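Local coordinates for protein probable M18 family aminopeptidase 1 (Thermotoga maritima, PDB 2GLF) that probably removes amino acids from the N termini of peptides as a zinc-dependent aminopeptidase, here holding manganese, at residues N87-H92 with S321-D326; K268-I273 with S445-L450; V351-Y356 with D413-G418. One frame throughout, in Å; residues are numbered along the deposited sequence.

Contact 1: N87-H92 with S321-D326; sequences NLVVAH and SVISGD. With MN (manganese (II) ion), chain E.
H92 and D326 meet through a manganese ion at one end of the paired segments. The imidazole binds the metal through NE2 at 2.4 Å. D326 brings both carboxylate oxygens to the same ion, with OD2 2.4 Å from the manganese. The two flat groups are turned 77° apart, and D326 OD1 lies at the edge of the H92 ring, in its plane, 3.7 Å from NE2. D249 and a water complete the site; D249 also binds a second manganese. On the far side of the ring, ND1 makes a weak hydrogen bond to D94.

Behind the metal the strands run side by side, 23° off parallel. I323 bonds strand 87-92 through both its N and its O: the N donates to L88 O at 2.8 Å, and the O accepts from V90 N at 2.9 Å. G325 N then bonds V90 O. V89 and I323 share one face of the sheet, their side chains crossing obliquely with V89 CG2 4.1 Å from I323 CB; Y443 of helix 433-449 packs over both. On the other face, V90 CG2 touches V322 CG1 at 4.2 Å. At the start of the strands, N87 donates through ND2 to M447 O, while its OD1 is merely near S321 OG.

This is the parallel centre of the mixed sheet of a zinc-exopeptidase-clan fold, which presents metal ligands at one end of the pairing. Two ligands brought together from distant points in the sequence by backbone bonding suggest that their spacing follows from strand register; D94, weakly bonded to ND1, is a second-shell neighbour of the metal-binding imidazole.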
loop_
_atom_site.group_PDB
_atom_site.type_symbol
_atom_site.label_atom_id
_atom_site.label_comp_id
_atom_site.label_asym_id
_atom_site.label_seq_id
_atom_site.Cartn_x
_atom_site.Cartn_y
_atom_site.Cartn_z
ATOM N N ASN A 87 22.283 32.952 44.324
ATOM C CA ASN A 87 22.071 31.551 44.000
ATOM C C ASN A 87 20.574 31.305 43.887
ATOM O O ASN A 87 19.870 31.188 44.889
ATOM C CB ASN A 87 22.670 30.655 45.083
ATOM C CG ASN A 87 24.165 30.459 44.914
ATOM O OD1 ASN A 87 24.795 31.082 44.049
ATOM N ND2 ASN A 87 24.742 29.586 45.736
ATOM N N LEU A 88 20.091 31.246 42.652
ATOM C CA LEU A 88 18.679 31.026 42.400
ATOM C C LEU A 88 18.396 29.635 41.872
ATOM O O LEU A 88 19.145 29.096 41.063
ATOM C CB LEU A 88 18.162 32.012 41.361
ATOM C CG LEU A 88 18.211 33.500 41.647
ATOM C CD1 LEU A 88 17.700 34.230 40.410
ATOM C CD2 LEU A 88 17.371 33.828 42.872
ATOM N N VAL A 89 17.307 29.059 42.345
ATOM C CA VAL A 89 16.866 27.767 41.862
ATOM C C VAL A 89 15.479 28.141 41.332
ATOM O O VAL A 89 14.696 28.794 42.032
ATOM C CB VAL A 89 16.793 26.735 43.008
ATOM C CG1 VAL A 89 15.985 27.296 44.149
ATOM C CG2 VAL A 89 16.187 25.440 42.514
ATOM N N VAL A 90 15.187 27.783 40.085
ATOM C CA VAL A 90 13.899 28.131 39.494
ATOM C C VAL A 90 13.101 26.928 39.034
ATOM O O VAL A 90 13.669 25.920 38.610
ATOM C CB VAL A 90 14.080 29.070 38.292
ATOM C CG1 VAL A 90 14.773 30.332 38.736
ATOM C CG2 VAL A 90 14.885 28.376 37.203
ATOM N N ALA A 91 11.780 27.048 39.116
ATOM C CA ALA A 91 10.880 25.981 38.700
ATOM C C ALA A 91 9.566 26.552 38.171
ATOM O O ALA A 91 9.348 27.765 38.201
ATOM C CB ALA A 91 10.610 25.048 39.865
ATOM N N HIS A 92 8.700 25.679 37.666
ATOM C CA HIS A 92 7.407 26.111 37.155
ATOM C C HIS A 92 6.292 25.440 37.948
ATOM O O HIS A 92 6.432 24.305 38.405
ATOM C CB HIS A 92 7.285 25.822 35.647
ATOM C CG HIS A 92 7.184 24.368 35.289
ATOM N ND1 HIS A 92 5.975 23.711 35.179
ATOM C CD2 HIS A 92 8.134 23.470 34.931
ATOM C CE1 HIS A 92 6.185 22.473 34.763
ATOM N NE2 HIS A 92 7.486 22.301 34.604
ATOM N N SER A 321 24.474 31.951 40.091
ATOM C CA SER A 321 24.390 30.605 39.578
ATOM C C SER A 321 22.915 30.244 39.585
ATOM O O SER A 321 22.221 30.464 40.580
ATOM C CB SER A 321 25.174 29.665 40.485
ATOM O OG SER A 321 26.471 30.184 40.719
ATOM N N VAL A 322 22.427 29.718 38.469
ATOM C CA VAL A 322 21.025 29.335 38.378
ATOM C C VAL A 322 20.881 27.827 38.253
ATOM O O VAL A 322 21.535 27.186 37.434
ATOM C CB VAL A 322 20.323 30.013 37.167
ATOM C CG1 VAL A 322 18.889 29.530 37.055
ATOM C CG2 VAL A 322 20.346 31.523 37.323
ATOM N N ILE A 323 20.039 27.264 39.107
ATOM C CA ILE A 323 19.760 25.840 39.085
ATOM C C ILE A 323 18.351 25.733 38.523
ATOM O O ILE A 323 17.394 26.231 39.123
ATOM C CB ILE A 323 19.750 25.221 40.495
ATOM C CG1 ILE A 323 21.088 25.467 41.193
ATOM C CG2 ILE A 323 19.435 23.722 40.396
ATOM C CD1 ILE A 323 22.236 24.769 40.557
ATOM N N SER A 324 18.236 25.116 37.354
ATOM C CA SER A 324 16.949 24.914 36.704
ATOM C C SER A 324 16.310 23.687 37.358
ATOM O O SER A 324 16.675 22.552 37.051
ATOM C CB SER A 324 17.164 24.668 35.211
ATOM O OG SER A 324 15.936 24.462 34.543
ATOM N N GLY A 325 15.367 23.915 38.265
ATOM C CA GLY A 325 14.728 22.804 38.948
ATOM C C GLY A 325 13.540 22.182 38.233
ATOM O O GLY A 325 12.417 22.676 38.341
ATOM N N ASP A 326 13.788 21.099 37.500
ATOM C CA ASP A 326 12.732 20.395 36.782
ATOM C C ASP A 326 13.027 18.894 36.813
ATOM O O ASP A 326 14.164 18.481 37.024
ATOM C CB ASP A 326 12.630 20.902 35.342
ATOM C CG ASP A 326 11.241 20.707 34.750
ATOM O OD1 ASP A 326 10.961 21.278 33.679
ATOM O OD2 ASP A 326 10.424 19.984 35.353
HETATM MN MN MN E . 8.613 20.285 33.812
HETATM O O HOH W 1 9.579 18.149 33.535
#

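Contact 2: K268-I273 with S445-L450; sequences KSIGVI and SLMEKL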
loop_
_atom_site.group_PDB
_atom_site.type_symbol
_atom_site.label_atom_id
_atom_site.label_comp_id
_atom_site.label_asym_id
_atom_site.label_seq_id
_atom_site.Cartn_x
_atom_site.Cartn_y
_atom_site.Cartn_z
ATOM N N LYS A 268 25.703 34.104 50.397
ATOM C CA LYS A 268 25.505 34.986 49.257
ATOM C C LYS A 268 23.983 35.062 49.081
ATOM O O LYS A 268 23.282 34.104 49.393
ATOM C CB LYS A 268 26.174 34.332 48.046
ATOM C CG LYS A 268 25.943 34.971 46.697
ATOM C CD LYS A 268 26.587 34.105 45.616
ATOM C CE LYS A 268 26.487 34.741 44.244
ATOM N NZ LYS A 268 27.095 33.899 43.173
ATOM N N SER A 269 23.459 36.186 48.614
ATOM C CA SER A 269 22.014 36.285 48.429
ATOM C C SER A 269 21.498 35.052 47.692
ATOM O O SER A 269 22.162 34.536 46.793
ATOM C CB SER A 269 21.649 37.529 47.610
ATOM O OG SER A 269 21.813 38.727 48.351
ATOM N N ILE A 270 20.317 34.578 48.072
ATOM C CA ILE A 270 19.724 33.422 47.412
ATOM C C ILE A 270 18.261 33.708 47.100
ATOM O O ILE A 270 17.713 34.718 47.534
ATOM C CB ILE A 270 19.787 32.165 48.289
ATOM C CG1 ILE A 270 18.940 32.366 49.548
ATOM C CG2 ILE A 270 21.227 31.847 48.626
ATOM C CD1 ILE A 270 18.717 31.106 50.366
ATOM N N GLY A 271 17.626 32.817 46.352
ATOM C CA GLY A 271 16.232 33.025 46.017
ATOM C C GLY A 271 15.649 31.938 45.139
ATOM O O GLY A 271 16.384 31.125 44.569
ATOM N N VAL A 272 14.323 31.928 45.036
ATOM C CA VAL A 272 13.610 30.952 44.222
ATOM C C VAL A 272 12.499 31.641 43.434
ATOM O O VAL A 272 11.740 32.430 43.984
ATOM C CB VAL A 272 12.960 29.849 45.087
ATOM C CG1 VAL A 272 12.296 28.838 44.189
ATOM C CG2 VAL A 272 14.004 29.160 45.956
ATOM N N ILE A 273 12.406 31.347 42.143
ATOM C CA ILE A 273 11.361 31.938 41.315
ATOM C C ILE A 273 10.457 30.835 40.764
ATOM O O ILE A 273 10.927 29.795 40.305
ATOM C CB ILE A 273 11.967 32.735 40.171
ATOM C CG1 ILE A 273 12.945 33.753 40.744
ATOM C CG2 ILE A 273 10.882 33.471 39.406
ATOM C CD1 ILE A 273 13.826 34.370 39.698
ATOM N N SER A 445 22.197 22.884 49.837
ATOM C CA SER A 445 23.645 22.968 49.875
ATOM C C SER A 445 24.213 23.652 48.633
ATOM O O SER A 445 25.372 24.050 48.619
ATOM C CB SER A 445 24.243 21.571 50.049
ATOM O OG SER A 445 23.726 20.673 49.089
ATOM N N LEU A 446 23.404 23.792 47.588
ATOM C CA LEU A 446 23.877 24.460 46.385
ATOM C C LEU A 446 23.691 25.964 46.521
ATOM O O LEU A 446 24.471 26.748 45.968
ATOM C CB LEU A 446 23.133 23.961 45.149
ATOM C CG LEU A 446 23.695 22.701 44.486
ATOM C CD1 LEU A 446 22.779 22.288 43.355
ATOM C CD2 LEU A 446 25.103 22.962 43.965
HETATM N N MSE A 447 22.655 26.368 47.251
HETATM C CA MSE A 447 22.400 27.788 47.466
HETATM C C MSE A 447 23.431 28.291 48.465
HETATM O O MSE A 447 23.889 29.433 48.387
HETATM C CB MSE A 447 21.007 28.005 48.046
HETATM C CG MSE A 447 19.886 27.466 47.201
HETATM SE SE MSE A 447 18.184 27.615 48.112
HETATM C CE MSE A 447 17.268 28.780 46.867
ATOM N N GLU A 448 23.789 27.414 49.398
ATOM C CA GLU A 448 24.749 27.724 50.453
ATOM C C GLU A 448 26.209 27.753 50.027
ATOM O O GLU A 448 26.967 28.619 50.463
ATOM C CB GLU A 448 24.619 26.714 51.601
ATOM C CG GLU A 448 23.407 26.891 52.502
ATOM C CD GLU A 448 23.291 25.790 53.556
ATOM O OE1 GLU A 448 22.445 25.927 54.471
ATOM O OE2 GLU A 448 24.039 24.787 53.468
ATOM N N LYS A 449 26.602 26.814 49.172
ATOM C CA LYS A 449 27.997 26.714 48.771
ATOM C C LYS A 449 28.401 27.192 47.375
ATOM O O LYS A 449 29.595 27.298 47.102
ATOM C CB LYS A 449 28.467 25.268 48.968
ATOM C CG LYS A 449 28.081 24.646 50.312
ATOM C CD LYS A 449 29.130 24.868 51.393
ATOM C CE LYS A 449 29.201 26.312 51.867
ATOM N NZ LYS A 449 28.009 26.731 52.655
ATOM N N LEU A 450 27.454 27.478 46.485
ATOM C CA LEU A 450 27.864 27.944 45.158
ATOM C C LEU A 450 28.348 29.387 45.199
ATOM O O LEU A 450 29.428 29.668 44.633
ATOM C CB LEU A 450 26.736 27.814 44.120
ATOM C CG LEU A 450 26.685 26.508 43.308
ATOM C CD1 LEU A 450 25.916 26.737 42.024
ATOM C CD2 LEU A 450 28.085 26.037 42.974
ATOM O OXT LEU A 450 27.636 30.219 45.795
#
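Where I270 faces M447, with 6.2 Å between their CA atoms, strand 270-273 and helix 445-449 pass with axes 9.3 Å apart and chain directions 139° from each other. The contact is one of helix against sheet, and M447, a selenomethionine in this crystal, carries most of it. Its chain runs out from the helix and bends at chi3 (119°), which brings the methyl over the strand: CE comes 3.4 Å from V272 CG2 and also approaches G271 O. Nearer the helix, I270 CG2 lies 3.9 Å from M447 CB and 3.6 Å from M447 O. I270 CD1, at the end of the other branch, comes 4.2 Å from M447 SE. Both I270 and V272 cross the M447 side chain at about a right angle. V89 on the adjoining strand and A260 of helix 248-263 also touch M447, so it is buried between helix and sheet.

At the far end the character changes. K268 is fully extended beyond CG, and its CD passes 4.0 Å from L450 OXT, an oxygen of the chain's terminal carboxylate. The opposite charges of K268 NZ and L450 OXT stay 4.6 Å apart. That same oxygen receives a hydrogen bond from N87 ND2 of the neighbouring strand.

No hydrogen bond joins the two segments, so between them the contact is mainly apolar, while N87 of the adjoining strand supplies polar ties to the helix end. The lysine probably adds a weak, long-range attraction to the terminal carboxylate, which the N87 amide may also help to stabilise.

Contact 3: V351-Y356 with D413-G418; sequences VALVKY and DVIDMG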
loop_
_atom_site.group_PDB
_atom_site.type_symbol
_atom_site.label_atom_id
_atom_site.label_comp_id
_atom_site.label_asym_id
_atom_site.label_seq_id
_atom_site.Cartn_x
_atom_site.Cartn_y
_atom_site.Cartn_z
ATOM N N VAL A 351 19.597 12.887 43.238
ATOM C CA VAL A 351 19.104 13.970 42.405
ATOM C C VAL A 351 19.715 13.762 41.033
ATOM O O VAL A 351 20.855 13.301 40.918
ATOM C CB VAL A 351 19.570 15.343 42.919
ATOM C CG1 VAL A 351 18.678 16.431 42.369
ATOM C CG2 VAL A 351 19.573 15.359 44.426
ATOM N N ALA A 352 18.960 14.100 39.997
ATOM C CA ALA A 352 19.450 13.946 38.641
ATOM C C ALA A 352 20.044 15.245 38.154
ATOM O O ALA A 352 19.440 16.310 38.294
ATOM C CB ALA A 352 18.326 13.519 37.718
ATOM N N LEU A 353 21.246 15.150 37.596
ATOM C CA LEU A 353 21.946 16.304 37.048
ATOM C C LEU A 353 21.855 16.137 35.533
ATOM O O LEU A 353 22.415 15.195 34.967
ATOM C CB LEU A 353 23.404 16.309 37.532
ATOM C CG LEU A 353 24.347 17.449 37.134
ATOM C CD1 LEU A 353 25.482 17.531 38.132
ATOM C CD2 LEU A 353 24.887 17.224 35.727
ATOM N N VAL A 354 21.116 17.034 34.890
ATOM C CA VAL A 354 20.913 16.993 33.444
ATOM C C VAL A 354 21.725 18.082 32.763
ATOM O O VAL A 354 21.412 19.270 32.889
ATOM C CB VAL A 354 19.430 17.221 33.082
ATOM C CG1 VAL A 354 19.191 16.834 31.654
ATOM C CG2 VAL A 354 18.526 16.436 34.020
ATOM N N LYS A 355 22.761 17.685 32.033
ATOM C CA LYS A 355 23.605 18.654 31.347
ATOM C C LYS A 355 22.915 19.292 30.140
ATOM O O LYS A 355 23.184 20.449 29.811
ATOM C CB LYS A 355 24.917 17.997 30.915
ATOM C CG LYS A 355 25.904 18.967 30.309
ATOM C CD LYS A 355 27.295 18.385 30.306
ATOM C CE LYS A 355 28.277 19.304 29.602
ATOM N NZ LYS A 355 27.931 19.472 28.164
ATOM N N TYR A 356 22.028 18.541 29.489
ATOM C CA TYR A 356 21.300 19.040 28.319
ATOM C C TYR A 356 20.034 18.238 28.009
ATOM O O TYR A 356 19.937 17.050 28.340
ATOM C CB TYR A 356 22.216 19.055 27.086
ATOM C CG TYR A 356 22.836 17.714 26.752
ATOM C CD1 TYR A 356 22.054 16.656 26.290
ATOM C CD2 TYR A 356 24.200 17.493 26.935
ATOM C CE1 TYR A 356 22.611 15.411 26.022
ATOM C CE2 TYR A 356 24.767 16.253 26.671
ATOM C CZ TYR A 356 23.968 15.215 26.217
ATOM O OH TYR A 356 24.519 13.980 25.972
ATOM N N ASP A 413 25.109 31.443 34.209
ATOM C CA ASP A 413 25.264 30.005 34.003
ATOM C C ASP A 413 24.130 29.217 34.648
ATOM O O ASP A 413 23.734 29.489 35.783
ATOM C CB ASP A 413 26.612 29.547 34.557
ATOM C CG ASP A 413 27.769 29.942 33.658
ATOM O OD1 ASP A 413 28.114 29.165 32.744
ATOM O OD2 ASP A 413 28.326 31.040 33.851
ATOM N N VAL A 414 23.615 28.237 33.910
ATOM C CA VAL A 414 22.507 27.412 34.374
ATOM C C VAL A 414 22.790 25.921 34.237
ATOM O O VAL A 414 23.670 25.512 33.478
ATOM C CB VAL A 414 21.243 27.732 33.579
ATOM C CG1 VAL A 414 20.019 27.172 34.290
ATOM C CG2 VAL A 414 21.142 29.234 33.378
ATOM N N ILE A 415 22.023 25.120 34.974
ATOM C CA ILE A 415 22.154 23.660 34.973
ATOM C C ILE A 415 20.840 23.027 35.426
ATOM O O ILE A 415 20.323 23.356 36.490
ATOM C CB ILE A 415 23.279 23.190 35.941
ATOM C CG1 ILE A 415 23.416 21.668 35.908
ATOM C CG2 ILE A 415 22.968 23.641 37.359
ATOM C CD1 ILE A 415 23.870 21.129 34.582
ATOM N N ASP A 416 20.299 22.126 34.613
ATOM C CA ASP A 416 19.051 21.448 34.955
ATOM C C ASP A 416 19.323 20.434 36.062
ATOM O O ASP A 416 20.308 19.697 36.011
ATOM C CB ASP A 416 18.476 20.734 33.733
ATOM C CG ASP A 416 18.215 21.678 32.576
ATOM O OD1 ASP A 416 19.110 21.846 31.715
ATOM O OD2 ASP A 416 17.114 22.261 32.538
HETATM N N MSE A 417 18.445 20.390 37.058
HETATM C CA MSE A 417 18.623 19.469 38.171
HETATM C C MSE A 417 17.290 19.191 38.856
HETATM O O MSE A 417 16.472 20.092 39.047
HETATM C CB MSE A 417 19.613 20.071 39.161
HETATM C CG MSE A 417 20.229 19.079 40.110
HETATM SE SE MSE A 417 21.775 19.850 40.967
HETATM C CE MSE A 417 23.063 19.528 39.564
ATOM N N GLY A 418 17.076 17.933 39.217
ATOM C CA GLY A 418 15.836 17.551 39.864
ATOM C C GLY A 418 15.681 16.044 39.940
ATOM O O GLY A 418 16.560 15.310 39.494
#
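The D416 carboxylate turns one oxygen toward the V354 backbone, with OD1 3.6 Å from V354 O, two acceptors that share no bond. D416 OD2 is hydrogen-bonded by T402 OG1 and S324 OG from outside the pair. Below the carboxylate, D416 CB rests against V354 CB at 3.7 Å, on the same face of the mixed sheet of the M18 alpha/beta catalytic domain.

The pairing joins strand 351-354, which runs antiparallel to 414-421 and parallel to 387-389, to the sheet's centre through 414-421. V354 N donates to D416 O at 3.0 Å. A352 and G418 bond each other twice, A352 N to G418 O at 2.7 Å and G418 N to A352 O at 3.0 Å. These two antiparallel hydrogen-bonded pairs flank the non-hydrogen-bonded pair L353 and M417.

L353 and M417, the latter a selenomethionine, pack obliquely on the other face. M417 CG is anti to the backbone N (chi1 -161°), and the chain bends further out, bringing CE 3.4 Å from L353 CG. V351 CG1 meets M417 CG at 3.8 Å, the side chains crossing at about a right angle; V351 also touches A442 of helix 433-449, and L446 of that helix packs on M417. I415 adds CD1 beside L353 CD2.

Past the strand, K355 forms salt bridges with D367 and with E224 of a neighbouring subunit. At the end of the pairing, I415 CD1 comes 3.5 Å from V354 O.

In the fold
Following the chain from the N terminus, strand 87-92 opens contact 1 and segment 268-273 then opens contact 2. Contact 1 closes at 321-326, before contact 2 has found its partner, so these two cross. Contact 3 opens at 351-356, closes at 413-418, and is thus in series with contact 1 and nested inside the long loop that contact 2 closes at the C terminus, 445-450. Across the sheet the order is 270-275, 87-92, 321-329, 414-421, 351-354: contacts 1 and 3 join strands within it, linked by probable backbone hydrogen bonds of S324 with I415 and M417, while contact 2 lays the C-terminal helix on it, where L446 meets M417.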